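Local coordinates for uncharacterized protein (Slackia heliotrinireducens DSM 20476, PDB 4S1P) that is of unknown specific function but probably acts as an SGNH-type (GDSL-like) hydrolase that cleaves ester bonds, at residues E25-E30 / V179-M184; L45-R50 / L54-L59; G105-R110 / A150-G155. All blocks are in the same frame, centred on the assembly; numbering follows the deposited sequence. Where two conformers were deposited one is given.

Contact 1 (E25-E30 / V179-M184)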
loop_
_atom_site.group_PDB
_atom_site.type_symbol
_atom_site.label_atom_id
_atom_site.label_comp_id
_atom_site.label_asym_id
_atom_site.label_seq_id
_atom_site.Cartn_x
_atom_site.Cartn_y
_atom_site.Cartn_z
ATOM N N GLU A 25 -5.296 13.004 -9.877
ATOM C CA GLU A 25 -5.849 14.353 -10.027
ATOM C C GLU A 25 -5.369 15.270 -8.900
ATOM O O GLU A 25 -5.105 16.457 -9.133
ATOM C CB GLU A 25 -7.381 14.259 -10.101
ATOM C CG GLU A 25 -8.015 15.403 -10.834
ATOM C CD GLU A 25 -9.478 15.130 -11.210
ATOM O OE1 GLU A 25 -9.727 14.604 -12.346
ATOM O OE2 GLU A 25 -10.339 15.446 -10.361
ATOM N N LEU A 26 -5.217 14.745 -7.679
ATOM C CA LEU A 26 -4.678 15.515 -6.564
ATOM C C LEU A 26 -3.262 16.035 -6.819
ATOM O O LEU A 26 -2.927 17.150 -6.426
ATOM C CB LEU A 26 -4.673 14.713 -5.268
ATOM C CG LEU A 26 -6.024 14.473 -4.610
ATOM C CD1 LEU A 26 -5.915 13.422 -3.522
ATOM C CD2 LEU A 26 -6.571 15.751 -3.987
ATOM N N LEU A 27 -2.441 15.207 -7.467
ATOM C CA LEU A 27 -1.038 15.525 -7.649
ATOM C C LEU A 27 -0.701 16.023 -9.074
ATOM O O LEU A 27 0.468 16.290 -9.370
ATOM C CB LEU A 27 -0.198 14.287 -7.317
ATOM C CG LEU A 27 -0.117 13.909 -5.848
ATOM C CD1 LEU A 27 0.620 12.584 -5.680
ATOM C CD2 LEU A 27 0.568 14.974 -4.978
ATOM N N THR A 28 -1.696 16.116 -9.943
ATOM C CA THR A 28 -1.496 16.324 -11.383
ATOM C C THR A 28 -0.400 15.400 -11.911
ATOM O O THR A 28 0.542 15.810 -12.550
ATOM C CB THR A 28 -1.191 17.808 -11.717
ATOM O OG1 THR A 28 -2.102 18.642 -10.999
ATOM C CG2 THR A 28 -1.320 18.058 -13.208
ATOM N N ALA A 29 -0.556 14.131 -11.576
ATOM C CA ALA A 29 0.414 13.103 -11.884
ATOM C C ALA A 29 -0.095 12.038 -12.832
ATOM O O ALA A 29 -1.315 11.806 -12.951
ATOM C CB ALA A 29 0.865 12.424 -10.589
ATOM N N GLU A 30 0.858 11.414 -13.554
ATOM C CA GLU A 30 0.584 10.204 -14.310
ATOM C C GLU A 30 0.735 9.038 -13.334
ATOM O O GLU A 30 1.790 8.889 -12.702
ATOM C CB GLU A 30 1.546 10.023 -15.468
ATOM C CG GLU A 30 1.275 8.762 -16.273
ATOM C CD GLU A 30 2.199 8.575 -17.456
ATOM O OE1 GLU A 30 3.034 9.464 -17.728
ATOM O OE2 GLU A 30 2.098 7.515 -18.117
ATOM N N VAL A 179 -3.768 11.110 2.068
ATOM C CA VAL A 179 -2.558 10.806 2.803
ATOM C C VAL A 179 -1.362 10.557 1.855
ATOM O O VAL A 179 -0.252 11.031 2.056
ATOM C CB VAL A 179 -2.799 9.591 3.737
ATOM C CG1 VAL A 179 -1.516 9.157 4.408
ATOM C CG2 VAL A 179 -3.844 9.915 4.820
ATOM N N LEU A 180 -1.605 9.763 0.823
ATOM C CA LEU A 180 -0.578 9.490 -0.169
ATOM C C LEU A 180 -0.138 10.784 -0.864
ATOM O O LEU A 180 1.052 11.003 -1.056
ATOM C CB LEU A 180 -1.042 8.445 -1.194
ATOM C CG LEU A 180 -1.075 7.014 -0.683
ATOM C CD1 LEU A 180 -2.068 6.169 -1.480
ATOM C CD2 LEU A 180 0.310 6.399 -0.702
ATOM N N ALA A 181 -1.095 11.638 -1.221
ATOM C CA ALA A 181 -0.772 12.908 -1.865
ATOM C C ALA A 181 0.085 13.800 -0.954
ATOM O O ALA A 181 1.019 14.452 -1.405
ATOM C CB ALA A 181 -2.053 13.616 -2.273
ATOM N N GLU A 182 -0.237 13.835 0.333
ATOM C CA GLU A 182 0.548 14.600 1.297
ATOM C C GLU A 182 1.973 14.081 1.393
ATOM O O GLU A 182 2.951 14.858 1.434
ATOM C CB GLU A 182 -0.105 14.628 2.692
ATOM C CG GLU A 182 0.725 15.395 3.710
ATOM C CD GLU A 182 -0.113 16.140 4.726
ATOM O OE1 GLU A 182 0.334 17.217 5.179
ATOM O OE2 GLU A 182 -1.217 15.665 5.064
ATOM N N THR A 183 2.087 12.763 1.391
ATOM C CA THR A 183 3.381 12.115 1.482
ATOM C C THR A 183 4.285 12.444 0.261
ATOM O O THR A 183 5.498 12.704 0.414
ATOM C CB THR A 183 3.183 10.584 1.662
ATOM O OG1 THR A 183 2.401 10.322 2.833
ATOM C CG2 THR A 183 4.495 9.861 1.804
HETATM N N MSE A 184 3.701 12.469 -0.926
HETATM C CA MSE A 184 4.446 12.711 -2.170
HETATM C C MSE A 184 4.463 14.163 -2.650
HETATM O O MSE A 184 5.104 14.487 -3.655
HETATM C CB MSE A 184 3.875 11.814 -3.258
HETATM C CG MSE A 184 4.315 10.371 -2.996
HETATM SE SE MSE A 184 3.631 9.161 -4.356
HETATM C CE MSE A 184 1.889 8.888 -3.573
#
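Leu26, in the last turn of helix 19-27, opens the contact by resting against Ala181 of the C-terminal helix 170-184. Its CD1 methyl lies 4.1 Å from Ala181 CB, and its own CB comes equally near to that methyl, so the chain brushes Ala181 along one side. Leu27 carries most of the contact. Its CG is anti to the carbonyl carbon (chi1 -72°), which directs the forked end of the side chain at helix 170-184, where the two methyls divide the work. CD2 sits over the backbone at Ala181, 3.6 Å from Ala181 O and 4.0 Å from Ala181 CB. CD1 reaches further along the same helix and stops 4.1 Å from Met184 CB, the leucine side chain crossing that of Met184 (present as selenomethionine) at about a right angle. Only the base of Met184 is touched here; beyond it the chain turns at its third torsion, and the residue also packs on Phe66 and Val68 of strand 66-69. Ala181 thus meets two consecutive leucines, its small side chain letting the helices come close: Leu27 CA and Ala181 CA are 6.4 Å apart. At Thr28 the chain leaves helical geometry with a positive phi of 45° and turns away from helix 170-184. Ala29 then packs on Met4 and Ile6, and Glu30 joins strand 4-10 through backbone hydrogen bonds and a salt bridge to Arg5. The side chains meet by apolar contacts, with CD2 of Leu27 also against the Ala181 carbonyl oxygen. The arrangement joins helix 19-27 to the C-terminal helix 170-184 on one face of a parallel sheet, as expected of the three-layer alpha/beta/alpha fold of SGNH hydrolases.

Contact 2 (L45-R50 / L54-L59)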
loop_
_atom_site.group_PDB
_atom_site.type_symbol
_atom_site.label_atom_id
_atom_site.label_comp_id
_atom_site.label_asym_id
_atom_site.label_seq_id
_atom_site.Cartn_x
_atom_site.Cartn_y
_atom_site.Cartn_z
ATOM N N LEU A 45 8.505 -9.138 -7.344
ATOM C CA LEU A 45 9.902 -9.520 -7.346
ATOM C C LEU A 45 10.144 -10.756 -8.198
ATOM O O LEU A 45 11.282 -11.185 -8.355
ATOM C CB LEU A 45 10.384 -9.750 -5.926
ATOM C CG LEU A 45 10.474 -8.446 -5.119
ATOM C CD1 LEU A 45 10.733 -8.800 -3.679
ATOM C CD2 LEU A 45 11.549 -7.497 -5.655
ATOM N N ASN A 46 9.069 -11.309 -8.749
ATOM C CA ASN A 46 9.130 -12.575 -9.464
ATOM C C ASN A 46 8.684 -12.375 -10.912
ATOM O O ASN A 46 7.480 -12.266 -11.167
ATOM C CB ASN A 46 8.254 -13.608 -8.771
ATOM C CG ASN A 46 8.266 -14.959 -9.490
ATOM O OD1 ASN A 46 8.920 -15.120 -10.514
ATOM N ND2 ASN A 46 7.509 -15.906 -8.976
ATOM N N PRO A 47 9.650 -12.243 -11.843
ATOM C CA PRO A 47 9.275 -11.931 -13.231
ATOM C C PRO A 47 8.466 -12.994 -13.944
ATOM O O PRO A 47 8.052 -12.771 -15.082
ATOM C CB PRO A 47 10.599 -11.655 -13.937
ATOM C CG PRO A 47 11.659 -12.045 -13.006
ATOM C CD PRO A 47 11.104 -12.288 -11.644
ATOM N N LYS A 48 8.278 -14.143 -13.299
ATOM C CA LYS A 48 7.387 -15.199 -13.846
ATOM C C LYS A 48 5.907 -14.826 -13.672
ATOM O O LYS A 48 5.026 -15.412 -14.313
ATOM C CB LYS A 48 7.669 -16.556 -13.211
ATOM C CG LYS A 48 9.099 -17.000 -13.426
ATOM C CD LYS A 48 9.341 -18.379 -12.851
ATOM C CE LYS A 48 10.814 -18.718 -12.956
ATOM N NZ LYS A 48 11.058 -20.103 -12.482
ATOM N N THR A 49 5.603 -13.888 -12.769
ATOM C CA THR A 49 4.242 -13.444 -12.594
ATOM C C THR A 49 3.996 -12.251 -13.500
ATOM O O THR A 49 4.944 -11.576 -13.924
ATOM C CB THR A 49 3.940 -13.047 -11.117
ATOM O OG1 THR A 49 4.526 -11.786 -10.787
ATOM C CG2 THR A 49 4.345 -14.144 -10.127
ATOM N N ARG A 50 2.729 -11.992 -13.798
ATOM C CA ARG A 50 2.374 -10.851 -14.629
ATOM C C ARG A 50 2.820 -9.536 -13.928
ATOM O O ARG A 50 3.467 -8.688 -14.565
ATOM C CB ARG A 50 0.899 -10.798 -15.002
ATOM C CG ARG A 50 0.597 -9.548 -15.775
ATOM C CD ARG A 50 -0.802 -9.535 -16.387
ATOM N NE ARG A 50 -1.001 -8.289 -17.112
ATOM C CZ ARG A 50 -0.512 -8.050 -18.326
ATOM N NH1 ARG A 50 0.190 -8.960 -18.938
ATOM N NH2 ARG A 50 -0.687 -6.875 -18.914
ATOM N N LEU A 54 5.576 -6.940 -15.358
ATOM C CA LEU A 54 5.187 -5.551 -15.542
ATOM C C LEU A 54 6.092 -4.618 -14.758
ATOM O O LEU A 54 6.540 -3.595 -15.278
ATOM C CB LEU A 54 3.752 -5.338 -15.136
ATOM C CG LEU A 54 2.699 -5.901 -16.087
ATOM C CD1 LEU A 54 1.336 -5.782 -15.417
ATOM C CD2 LEU A 54 2.728 -5.185 -17.424
ATOM N N THR A 55 6.308 -4.918 -13.492
ATOM C CA THR A 55 7.130 -4.055 -12.649
ATOM C C THR A 55 8.585 -4.049 -13.099
ATOM O O THR A 55 9.191 -2.970 -13.183
ATOM C CB THR A 55 6.940 -4.425 -11.184
ATOM O OG1 THR A 55 5.571 -4.187 -10.842
ATOM C CG2 THR A 55 7.864 -3.655 -10.272
ATOM N N GLN A 56 9.154 -5.209 -13.433
ATOM C CA GLN A 56 10.507 -5.233 -13.974
ATOM C C GLN A 56 10.595 -4.346 -15.227
ATOM O O GLN A 56 11.526 -3.542 -15.353
ATOM C CB GLN A 56 10.854 -6.672 -14.334
ATOM C CG GLN A 56 12.250 -6.890 -14.892
ATOM C CD GLN A 56 12.430 -8.332 -15.362
ATOM O OE1 GLN A 56 11.663 -8.851 -16.197
ATOM N NE2 GLN A 56 13.392 -8.993 -14.805
ATOM N N ALA A 57 9.661 -4.505 -16.168
ATOM C CA ALA A 57 9.697 -3.704 -17.406
ATOM C C ALA A 57 9.541 -2.218 -17.093
ATOM O O ALA A 57 10.242 -1.384 -17.710
ATOM C CB ALA A 57 8.642 -4.141 -18.382
ATOM N N ALA A 58 8.676 -1.872 -16.103
ATOM C CA ALA A 58 8.427 -0.460 -15.890
ATOM C C ALA A 58 9.679 0.179 -15.349
ATOM O O ALA A 58 9.990 1.333 -15.680
ATOM C CB ALA A 58 7.301 -0.283 -14.914
ATOM N N LEU A 59 10.387 -0.519 -14.451
ATOM C CA LEU A 59 11.592 0.065 -13.855
ATOM C C LEU A 59 12.748 0.095 -14.837
ATOM O O LEU A 59 13.639 0.958 -14.702
ATOM C CB LEU A 59 11.977 -0.675 -12.587
ATOM C CG LEU A 59 10.974 -0.588 -11.445
ATOM C CD1 LEU A 59 11.401 -1.414 -10.242
ATOM C CD2 LEU A 59 10.729 0.857 -11.054
#
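Arg50 swings its CG anti to the backbone N (chi1 176°) and stays extended as far as NE, while the chi1 of Leu54 (-73°) turns its isobutyl group back toward that chain. The two meet across the first turn of helix 50-61, for which Thr49 is the N-cap: its OG1 accepts from Gly52 N. Leu54 CD1 lies 3.8 Å from Arg50 NE and also against Arg50 CG, and Leu54 CD2 is 4.1 Å from Arg50 NH2. The methyls pack on part of one face of the guanidinium, near NE and NH2. Leu54 also packs on His34 of strand 29-35, so this surface turn leads into a helix lying on the sheet. Before the helix, Asn46 to Thr49 form a type I turn, reinforced by an Asx turn in which Lys48 N donates to Asn46 OD1 from above the carbonyl plane. Pro47, in this turn, meets the amide end of Gln56, whose extended chain comes from two residues beyond Leu54; Pro47 CB is 3.8 Å from Gln56 OE1, and Pro47 CG is 3.9 Å from Gln56 NE2. The first helical turn is closed by Leu54 N donating to Arg50 O over 2.9 Å.

Contact 3 (G105-R110 / A150-G155)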
loop_
_atom_site.group_PDB
_atom_site.type_symbol
_atom_site.label_atom_id
_atom_site.label_comp_id
_atom_site.label_asym_id
_atom_site.label_seq_id
_atom_site.Cartn_x
_atom_site.Cartn_y
_atom_site.Cartn_z
ATOM N N GLY A 105 0.800 2.571 3.892
ATOM C CA GLY A 105 0.524 1.910 5.164
ATOM C C GLY A 105 -0.992 1.776 5.271
ATOM O O GLY A 105 -1.717 2.754 5.187
ATOM N N THR A 106 -1.478 0.577 5.437
ATOM C CA THR A 106 -2.895 0.340 5.589
ATOM C C THR A 106 -3.250 0.097 7.078
ATOM O O THR A 106 -2.448 0.259 7.994
ATOM C CB THR A 106 -3.341 -0.828 4.685
ATOM O OG1 THR A 106 -2.743 -2.065 5.134
ATOM C CG2 THR A 106 -2.968 -0.591 3.201
ATOM N N TRP A 107 -4.503 -0.268 7.278
ATOM C CA TRP A 107 -5.166 -0.192 8.564
ATOM C C TRP A 107 -5.424 -1.597 9.120
ATOM O O TRP A 107 -5.584 -2.556 8.357
ATOM C CB TRP A 107 -6.502 0.577 8.392
ATOM C CG TRP A 107 -7.237 0.113 7.203
ATOM C CD1 TRP A 107 -8.065 -0.961 7.123
ATOM C CD2 TRP A 107 -7.169 0.669 5.889
ATOM N NE1 TRP A 107 -8.508 -1.124 5.840
ATOM C CE2 TRP A 107 -7.963 -0.137 5.058
ATOM C CE3 TRP A 107 -6.467 1.751 5.314
ATOM C CZ2 TRP A 107 -8.103 0.111 3.701
ATOM C CZ3 TRP A 107 -6.607 1.979 3.968
ATOM C CH2 TRP A 107 -7.407 1.168 3.176
ATOM N N PRO A 108 -5.530 -1.714 10.452
ATOM C CA PRO A 108 -6.075 -2.962 10.996
ATOM C C PRO A 108 -7.524 -3.097 10.530
ATOM O O PRO A 108 -8.168 -2.129 10.228
ATOM C CB PRO A 108 -6.032 -2.742 12.524
ATOM C CG PRO A 108 -6.115 -1.268 12.676
ATOM C CD PRO A 108 -5.379 -0.684 11.496
ATOM N N TYR A 109 -8.011 -4.316 10.495
ATOM C CA TYR A 109 -9.399 -4.552 10.174
ATOM C C TYR A 109 -10.300 -4.010 11.294
ATOM O O TYR A 109 -9.892 -3.858 12.431
ATOM C CB TYR A 109 -9.628 -6.038 10.040
ATOM C CG TYR A 109 -8.907 -6.739 8.954
ATOM C CD1 TYR A 109 -8.259 -6.042 7.939
ATOM C CD2 TYR A 109 -8.910 -8.141 8.902
ATOM C CE1 TYR A 109 -7.612 -6.727 6.920
ATOM C CE2 TYR A 109 -8.288 -8.820 7.865
ATOM C CZ TYR A 109 -7.643 -8.109 6.878
ATOM O OH TYR A 109 -7.046 -8.828 5.845
ATOM N N ARG A 110 -11.540 -3.712 10.943
ATOM C CA ARG A 110 -12.475 -3.196 11.922
ATOM C C ARG A 110 -12.724 -4.192 13.051
ATOM O O ARG A 110 -12.920 -5.376 12.819
ATOM C CB ARG A 110 -13.772 -2.798 11.240
ATOM C CG ARG A 110 -14.759 -2.236 12.227
ATOM C CD ARG A 110 -15.923 -1.568 11.565
ATOM N NE ARG A 110 -16.761 -0.871 12.535
ATOM C CZ ARG A 110 -17.757 -0.066 12.186
ATOM N NH1 ARG A 110 -18.050 0.088 10.910
ATOM N NH2 ARG A 110 -18.477 0.556 13.111
ATOM N N ALA A 150 -3.312 5.827 10.847
ATOM C CA ALA A 150 -3.484 6.890 11.855
ATOM C C ALA A 150 -4.823 7.644 11.687
ATOM O O ALA A 150 -5.616 7.679 12.642
ATOM C CB ALA A 150 -2.282 7.837 11.861
ATOM N N PRO A 151 -5.104 8.181 10.485
ATOM C CA PRO A 151 -6.398 8.856 10.366
ATOM C C PRO A 151 -7.589 7.917 10.369
ATOM O O PRO A 151 -8.695 8.330 10.729
ATOM C CB PRO A 151 -6.274 9.643 9.071
ATOM C CG PRO A 151 -5.164 8.961 8.278
ATOM C CD PRO A 151 -4.201 8.490 9.351
ATOM N N PHE A 152 -7.398 6.653 10.004
ATOM C CA PHE A 152 -8.468 5.670 10.219
ATOM C C PHE A 152 -8.829 5.574 11.698
ATOM O O PHE A 152 -9.991 5.532 12.032
ATOM C CB PHE A 152 -8.101 4.254 9.692
ATOM C CG PHE A 152 -8.708 3.937 8.362
ATOM C CD1 PHE A 152 -8.418 4.701 7.238
ATOM C CD2 PHE A 152 -9.592 2.860 8.229
ATOM C CE1 PHE A 152 -8.971 4.396 6.016
ATOM C CE2 PHE A 152 -10.136 2.550 6.985
ATOM C CZ PHE A 152 -9.821 3.312 5.902
ATOM N N ARG A 153 -7.817 5.519 12.568
ATOM C CA ARG A 153 -8.024 5.421 14.003
ATOM C C ARG A 153 -8.690 6.705 14.535
ATOM O O ARG A 153 -9.561 6.631 15.400
ATOM C CB ARG A 153 -6.673 5.178 14.701
ATOM C CG ARG A 153 -6.645 5.195 16.229
ATOM C CD ARG A 153 -6.562 3.812 16.794
ATOM N NE ARG A 153 -6.836 3.780 18.227
ATOM C CZ ARG A 153 -6.671 2.692 18.975
ATOM N NH1 ARG A 153 -6.228 1.560 18.425
ATOM N NH2 ARG A 153 -6.925 2.747 20.281
ATOM N N ALA A 154 -8.228 7.858 14.050
ATOM C CA ALA A 154 -8.760 9.149 14.468
ATOM C C ALA A 154 -10.174 9.370 13.978
ATOM O O ALA A 154 -10.922 10.145 14.579
ATOM C CB ALA A 154 -7.866 10.278 13.971
ATOM N N GLY A 155 -10.545 8.689 12.897
ATOM C CA GLY A 155 -11.815 8.925 12.208
ATOM C C GLY A 155 -12.923 7.980 12.629
ATOM O O GLY A 155 -12.814 7.242 13.623
#
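The extended backbone that follows strand 100-105 passes the helical turn of 149-154 with Trp107 opposite Phe152, their CA atoms 6.9 Å apart and both CB atoms directed across the gap. The two side chains form an offset stack. The six-membered ring of Trp107 and the ring of Phe152 have centroids 4.2 Å apart and planes within 1° of parallel, so the phenyl lies flat on the indole. Trp107 CD2 is 3.7 Å from Phe152 CE2, and Trp107 CE3 is 3.7 Å from Phe152 CE1; the phenyl is slid to the CG-CD2-CE3 side of the indole, toward CB. A chi1 of 45° places CG of Trp107 between its backbone N and carbonyl carbon, and the chi1 of Phe152 lies away from the usual staggered values; together these settings bring the planes face to face. The opposite face of the indole is met near its rim by CB of the preceding Thr106. Tyr161 adds a third ring, edge-to-face with Phe152 and with its plane at about 90° to that of Trp107, while Leu160 and Leu175 also pack on Phe152. Trp107 NE1 donates to Val166 O, which satisfies this buried polar atom and helps to fix the rotation of the indole, together with the packing on its two faces. The side chain of Trp107 is about 8 Å from a bound unknown ligand and close to, but not in contact with, Ser12, His167 and Asp164, whose arrangement is consistent with a catalytic triad. The contact is apolar and face to face, with one directional N-H bond from the indole, and it lies close to the presumed active site.

In the fold
From the N terminus the chain reaches contact 1 first, at the end of helix 19-27, and this contact is completed only by helix 170-184, so it closes a loop of 148 residues holding most of the sheet. Contact 2 is nested inside it and closes a short local loop at the start of helix 50-61. Contact 3, also nested, follows in series and closes a loop of 39 residues, tying the segment just after strand 100-105 to helix 149-154. Contacts 1 and 3 touch where Val179 CG2 packs 3.8 Å from Pro151 CG, linking helix 170-184 to helix 149-154. Contact 2 stands apart, its centre about 30 Å from that of contact 3, on the opposite side of the chain's centre.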